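Local coordinates for uncharacterized protein (Bacteroides dorei DSM 17855, PDB 5TGF) that is functionally uncharacterized but belongs to the beta-lactamase family, probably acts as a serine hydrolase and can bind calcium, at residues D76-E84 with K95-L104. Sequence-based numbering, arbitrary orientation.
Sequences DLSWDDPVE and KGGILLRQLL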
ATOM      1  N   ASP A  76     -22.479   7.602   2.386  1.00 23.38           N
ATOM      2  CA  ASP A  76     -22.878   7.532   0.983  1.00 24.97           C
ATOM      3  C   ASP A  76     -21.682   7.597   0.004  1.00 22.06           C
ATOM      4  O   ASP A  76     -21.865   7.485  -1.199  1.00 22.52           O
ATOM      5  CB  ASP A  76     -23.854   8.683   0.685  1.00 30.55           C
ATOM      6  CG  ASP A  76     -24.467   8.610  -0.715  1.00 30.51           C
ATOM      7  OD1 ASP A  76     -25.090   7.591  -1.072  1.00 35.95           O
ATOM      8  OD2 ASP A  76     -24.344   9.594  -1.460  1.00 34.16           O
ATOM      9  N   LEU A  77     -20.466   7.758   0.513  1.00 19.58           N
ATOM     10  CA  LEU A  77     -19.260   7.682  -0.347  1.00 18.80           C
ATOM     11  C   LEU A  77     -19.173   6.315  -0.993  1.00 19.35           C
ATOM     12  O   LEU A  77     -19.408   5.292  -0.334  1.00 19.66           O
ATOM     13  CB  LEU A  77     -17.997   7.945   0.483  1.00 19.48           C
ATOM     14  CG  LEU A  77     -16.712   8.020  -0.347  1.00 18.49           C
ATOM     15  CD1 LEU A  77     -16.716   9.240  -1.280  1.00 19.20           C
ATOM     16  CD2 LEU A  77     -15.527   8.076   0.600  1.00 18.62           C
ATOM     17  N   SER A  78     -18.907   6.295  -2.294  1.00 19.04           N
ATOM     18  CA  SER A  78     -18.867   5.054  -3.051  1.00 22.93           C
ATOM     19  C   SER A  78     -17.676   5.047  -4.018  1.00 21.93           C
ATOM     20  O   SER A  78     -17.239   6.087  -4.474  1.00 17.36           O
ATOM     21  CB  SER A  78     -20.177   4.859  -3.814  1.00 28.66           C
ATOM     22  OG  SER A  78     -19.984   4.133  -5.026  1.00 35.77           O
ATOM     23  N   TRP A  79     -17.206   3.855  -4.364  1.00 21.37           N
ATOM     24  CA  TRP A  79     -16.047   3.703  -5.238  1.00 20.55           C
ATOM     25  C   TRP A  79     -16.259   4.328  -6.606  1.00 22.70           C
ATOM     26  O   TRP A  79     -15.297   4.728  -7.272  1.00 19.94           O
ATOM     27  CB  TRP A  79     -15.733   2.223  -5.421  1.00 18.53           C
ATOM     28  CG  TRP A  79     -15.416   1.524  -4.121  1.00 19.07           C
ATOM     29  CD1 TRP A  79     -16.131   0.528  -3.548  1.00 18.76           C
ATOM     30  CD2 TRP A  79     -14.353   1.851  -3.188  1.00 17.11           C
ATOM     31  NE1 TRP A  79     -15.534   0.150  -2.354  1.00 20.72           N
ATOM     32  CE2 TRP A  79     -14.464   0.970  -2.103  1.00 17.01           C
ATOM     33  CE3 TRP A  79     -13.356   2.821  -3.162  1.00 17.08           C
ATOM     34  CZ2 TRP A  79     -13.564   0.974  -1.032  1.00 19.11           C
ATOM     35  CZ3 TRP A  79     -12.447   2.840  -2.093  1.00 15.91           C
ATOM     36  CH2 TRP A  79     -12.557   1.907  -1.039  1.00 16.93           C
ATOM     37  N   ASP A  80     -17.516   4.402  -7.047  1.00 26.21           N
ATOM     38  CA  ASP A  80     -17.829   4.980  -8.344  1.00 24.66           C
ATOM     39  C   ASP A  80     -18.235   6.456  -8.297  1.00 21.63           C
ATOM     40  O   ASP A  80     -18.552   7.031  -9.332  1.00 22.42           O
ATOM     41  CB  ASP A  80     -18.898   4.127  -9.007  1.00 29.04           C
ATOM     42  CG  ASP A  80     -18.438   2.675  -9.210  1.00 34.88           C
ATOM     43  OD1 ASP A  80     -17.310   2.458  -9.702  1.00 32.13           O
ATOM     44  OD2 ASP A  80     -19.181   1.743  -8.839  1.00 46.81           O
ATOM     45  N   ASP A  81     -18.082   7.106  -7.143  1.00 20.42           N
ATOM     46  CA  ASP A  81     -18.355   8.530  -7.041  1.00 19.73           C
ATOM     47  C   ASP A  81     -17.286   9.393  -7.746  1.00 20.33           C
ATOM     48  O   ASP A  81     -16.078   9.135  -7.629  1.00 19.35           O
ATOM     49  CB  ASP A  81     -18.444   8.967  -5.593  1.00 19.77           C
ATOM     50  CG  ASP A  81     -19.732   8.520  -4.897  1.00 21.57           C
ATOM     51  OD1 ASP A  81     -20.591   7.908  -5.533  1.00 24.05           O
ATOM     52  OD2 ASP A  81     -19.850   8.764  -3.683  1.00 24.16           O
ATOM     53  N   PRO A  82     -17.717  10.441  -8.441  1.00 19.56           N
ATOM     54  CA  PRO A  82     -16.751  11.411  -8.971  1.00 19.78           C
ATOM     55  C   PRO A  82     -16.285  12.387  -7.925  1.00 18.58           C
ATOM     56  O   PRO A  82     -17.022  12.701  -6.974  1.00 16.31           O
ATOM     57  CB  PRO A  82     -17.528  12.157 -10.065  1.00 22.42           C
ATOM     58  CG  PRO A  82     -18.961  11.816  -9.878  1.00 23.26           C
ATOM     59  CD  PRO A  82     -19.113  10.816  -8.752  1.00 23.18           C
ATOM     60  N   VAL A  83     -15.088  12.927  -8.144  1.00 17.37           N
ATOM     61  CA  VAL A  83     -14.491  13.879  -7.218  1.00 17.65           C
ATOM     62  C   VAL A  83     -15.463  15.039  -6.892  1.00 18.99           C
ATOM     63  O   VAL A  83     -15.629  15.394  -5.741  1.00 19.10           O
ATOM     64  CB  VAL A  83     -13.146  14.433  -7.780  1.00 18.57           C
ATOM     65  CG1 VAL A  83     -12.613  15.584  -6.956  1.00 18.48           C
ATOM     66  CG2 VAL A  83     -12.090  13.331  -7.847  1.00 18.46           C
ATOM     67  N   GLU A  84     -16.079  15.608  -7.931  1.00 20.96           N
ATOM     68  CA  GLU A  84     -16.879  16.814  -7.808  1.00 25.94           C
ATOM     69  C   GLU A  84     -18.179  16.614  -7.042  1.00 24.88           C
ATOM     70  O   GLU A  84     -18.761  17.579  -6.562  1.00 24.07           O
ATOM     71  CB  GLU A  84     -17.168  17.389  -9.209  1.00 30.04           C
ATOM     72  CG  GLU A  84     -18.014  16.459 -10.083  1.00 32.68           C
ATOM     73  CD  GLU A  84     -17.698  16.600 -11.565  1.00 38.47           C
ATOM     74  OE1 GLU A  84     -18.057  15.687 -12.349  1.00 40.57           O
ATOM     75  OE2 GLU A  84     -17.062  17.610 -11.953  1.00 37.37           O
ATOM     76  N   LYS A  95     -10.838  17.186 -14.098  1.00 26.55           N
ATOM     77  CA  LYS A  95     -10.545  16.293 -12.984  1.00 23.03           C
ATOM     78  C   LYS A  95     -11.764  15.999 -12.128  1.00 23.90           C
ATOM     79  O   LYS A  95     -11.734  15.049 -11.354  1.00 23.08           O
ATOM     80  CB  LYS A  95      -9.467  16.886 -12.064  1.00 23.83           C
ATOM     81  CG  LYS A  95      -8.101  17.001 -12.723  1.00 25.06           C
ATOM     82  CD  LYS A  95      -7.003  17.351 -11.731  1.00 23.72           C
ATOM     83  CE  LYS A  95      -7.148  18.767 -11.183  1.00 26.44           C
ATOM     84  NZ  LYS A  95      -6.995  19.846 -12.203  1.00 28.06           N
ATOM     85  N   GLY A  96     -12.779  16.868 -12.161  1.00 22.30           N
ATOM     86  CA  GLY A  96     -13.967  16.669 -11.331  1.00 21.02           C
ATOM     87  C   GLY A  96     -14.672  15.346 -11.599  1.00 19.65           C
ATOM     88  O   GLY A  96     -15.372  14.821 -10.724  1.00 19.94           O
ATOM     89  N   GLY A  97     -14.504  14.822 -12.811  1.00 17.09           N
ATOM     90  CA  GLY A  97     -15.173  13.584 -13.208  1.00 19.54           C
ATOM     91  C   GLY A  97     -14.420  12.299 -12.916  1.00 20.11           C
ATOM     92  O   GLY A  97     -14.940  11.195 -13.162  1.00 21.45           O
ATOM     93  N   ILE A  98     -13.200  12.430 -12.394  1.00 18.33           N
ATOM     94  CA  ILE A  98     -12.417  11.265 -11.977  1.00 17.05           C
ATOM     95  C   ILE A  98     -13.163  10.500 -10.880  1.00 16.17           C
ATOM     96  O   ILE A  98     -13.743  11.108  -9.972  1.00 15.63           O
ATOM     97  CB  ILE A  98     -11.011  11.687 -11.499  1.00 16.87           C
ATOM     98  CG1 ILE A  98     -10.223  12.325 -12.649  1.00 16.92           C
ATOM     99  CG2 ILE A  98     -10.234  10.473 -10.975  1.00 17.01           C
ATOM    100  CD1 ILE A  98      -8.901  12.995 -12.315  1.00 18.13           C
ATOM    101  N   LEU A  99     -13.173   9.177 -10.960  1.00 16.60           N
ATOM    102  CA  LEU A  99     -13.818   8.367  -9.907  1.00 18.59           C
ATOM    103  C   LEU A  99     -12.865   8.037  -8.769  1.00 18.07           C
ATOM    104  O   LEU A  99     -11.649   7.934  -8.970  1.00 17.51           O
ATOM    105  CB  LEU A  99     -14.376   7.070 -10.493  1.00 19.69           C
ATOM    106  CG  LEU A  99     -15.262   7.245 -11.730  1.00 21.31           C
ATOM    107  CD1 LEU A  99     -15.785   5.912 -12.199  1.00 21.14           C
ATOM    108  CD2 LEU A  99     -16.411   8.195 -11.424  1.00 22.96           C
ATOM    109  N   LEU A 100     -13.430   7.818  -7.591  1.00 17.00           N
ATOM    110  CA  LEU A 100     -12.643   7.456  -6.434  1.00 17.61           C
ATOM    111  C   LEU A 100     -11.785   6.200  -6.685  1.00 16.65           C
ATOM    112  O   LEU A 100     -10.614   6.168  -6.324  1.00 16.88           O
ATOM    113  CB  LEU A 100     -13.542   7.265  -5.225  1.00 17.87           C
ATOM    114  CG  LEU A 100     -12.896   6.726  -3.960  1.00 16.93           C
ATOM    115  CD1 LEU A 100     -11.790   7.646  -3.430  1.00 17.46           C
ATOM    116  CD2 LEU A 100     -13.984   6.508  -2.922  1.00 16.48           C
ATOM    117  N   ARG A 101     -12.366   5.187  -7.302  1.00 15.70           N
ATOM    118  CA  ARG A 101     -11.622   3.960  -7.602  1.00 15.47           C
ATOM    119  C   ARG A 101     -10.472   4.219  -8.589  1.00 15.55           C
ATOM    120  O   ARG A 101      -9.467   3.488  -8.572  1.00 14.51           O
ATOM    121  CB  ARG A 101     -12.558   2.883  -8.143  1.00 17.14           C
ATOM    122  CG  ARG A 101     -13.240   3.207  -9.460  1.00 19.85           C
ATOM    123  CD  ARG A 101     -13.979   1.969  -9.970  1.00 22.84           C
ATOM    124  NE  ARG A 101     -14.770   2.236 -11.151  1.00 21.90           N
ATOM    125  CZ  ARG A 101     -14.308   2.330 -12.393  1.00 24.53           C
ATOM    126  NH1 ARG A 101     -13.028   2.142 -12.685  1.00 24.16           N
ATOM    127  NH2 ARG A 101     -15.163   2.608 -13.358  1.00 26.73           N
ATOM    128  N   GLN A 102     -10.595   5.256  -9.426  1.00 14.87           N
ATOM    129  CA  GLN A 102      -9.527   5.586 -10.388  1.00 15.60           C
ATOM    130  C   GLN A 102      -8.358   6.267  -9.692  1.00 16.02           C
ATOM    131  O   GLN A 102      -7.188   6.037 -10.051  1.00 16.06           O
ATOM    132  CB  GLN A 102     -10.021   6.479 -11.526  1.00 16.34           C
ATOM    133  CG  GLN A 102     -10.947   5.704 -12.466  1.00 18.92           C
ATOM    134  CD  GLN A 102     -11.670   6.558 -13.506  1.00 16.15           C
ATOM    135  OE1 GLN A 102     -11.952   7.734 -13.301  1.00 15.36           O
ATOM    136  NE2 GLN A 102     -12.039   5.921 -14.600  1.00 18.31           N
ATOM    137  N   LEU A 103      -8.674   7.113  -8.731  1.00 13.56           N
ATOM    138  CA  LEU A 103      -7.645   7.741  -7.906  1.00 15.87           C
ATOM    139  C   LEU A 103      -6.771   6.678  -7.234  1.00 15.01           C
ATOM    140  O   LEU A 103      -5.559   6.771  -7.253  1.00 17.71           O
ATOM    141  CB  LEU A 103      -8.275   8.683  -6.843  1.00 14.84           C
ATOM    142  CG  LEU A 103      -9.034   9.914  -7.370  1.00 15.13           C
ATOM    143  CD1 LEU A 103      -9.874  10.580  -6.278  1.00 17.45           C
ATOM    144  CD2 LEU A 103      -8.106  10.927  -8.019  1.00 15.86           C
ATOM    145  N   LEU A 104      -7.401   5.653  -6.680  1.00 15.28           N
ATOM    146  CA  LEU A 104      -6.692   4.682  -5.854  1.00 15.16           C
ATOM    147  C   LEU A 104      -6.046   3.549  -6.658  1.00 14.16           C
ATOM    148  O   LEU A 104      -5.527   2.612  -6.065  1.00 15.60           O
ATOM    149  CB  LEU A 104      -7.651   4.098  -4.822  1.00 15.68           C
ATOM    150  CG  LEU A 104      -8.125   5.029  -3.723  1.00 17.82           C
ATOM    151  CD1 LEU A 104      -9.349   4.483  -3.013  1.00 17.33           C
ATOM    152  CD2 LEU A 104      -7.023   5.283  -2.716  1.00 21.13           C
TER
HETATM  153  O   HOH W   1     -18.256   3.468 -12.824  1.00 42.04           O
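A single bridge between P82 and L99 ties two loops of the helical part of this beta-lactamase fold, and backbone bonds extend it in both directions. V83 N donates to I98 O, and L100 N donates to D81 O. P82 CA and L99 CA add CA-H...O contacts to I98 O and D81 O. At one end E84 N reaches G96 O at 3.0 Å. At the other, R101 N binds W79 O at 3.0 Å. The four amide bonds and the two CA-H...O contacts run along the paired backbones. L99 is the N-cap residue of helix 100-103, and its N donates to Q102 OE1 in the first turn.

The salt bridge lies at the outer edge. R101 NE meets D80 OD1 at 2.9 Å, with the oxygen in the guanidinium plane; the carboxylate is turned 78° from that plane. The R101 chain starts between backbone N and carbonyl carbon (chi1 63°), which puts CG near W79 O, and the extended chain then carries NE to D80 OD1. A water accepts from R101 NH2 and donates weakly to D80 OD1.

The apolar side is built round L100. Its CD2 touches W79 CE3 obliquely at 3.7 Å and L77 CG at 4.0 Å. L104 CD1 meets the W79 ring at its edge, 3.6 Å from CZ3. V83 CG2 packs across L103 CD1 at 3.9 Å.

D81 N to S78 O closes a type I turn; D80 N to S78 OG adds an ST turn. D81 OD2 accepts from S78 N and W86 NE1 and salt-bridges K85. L77 belongs to a calcium site seen in a structure of this protein, but this chain binds none in the model. L77 and W79 pack on helix 60-74. V83, L100 and L103 rest on helix 150-163, and W79 also touches helix 231-238.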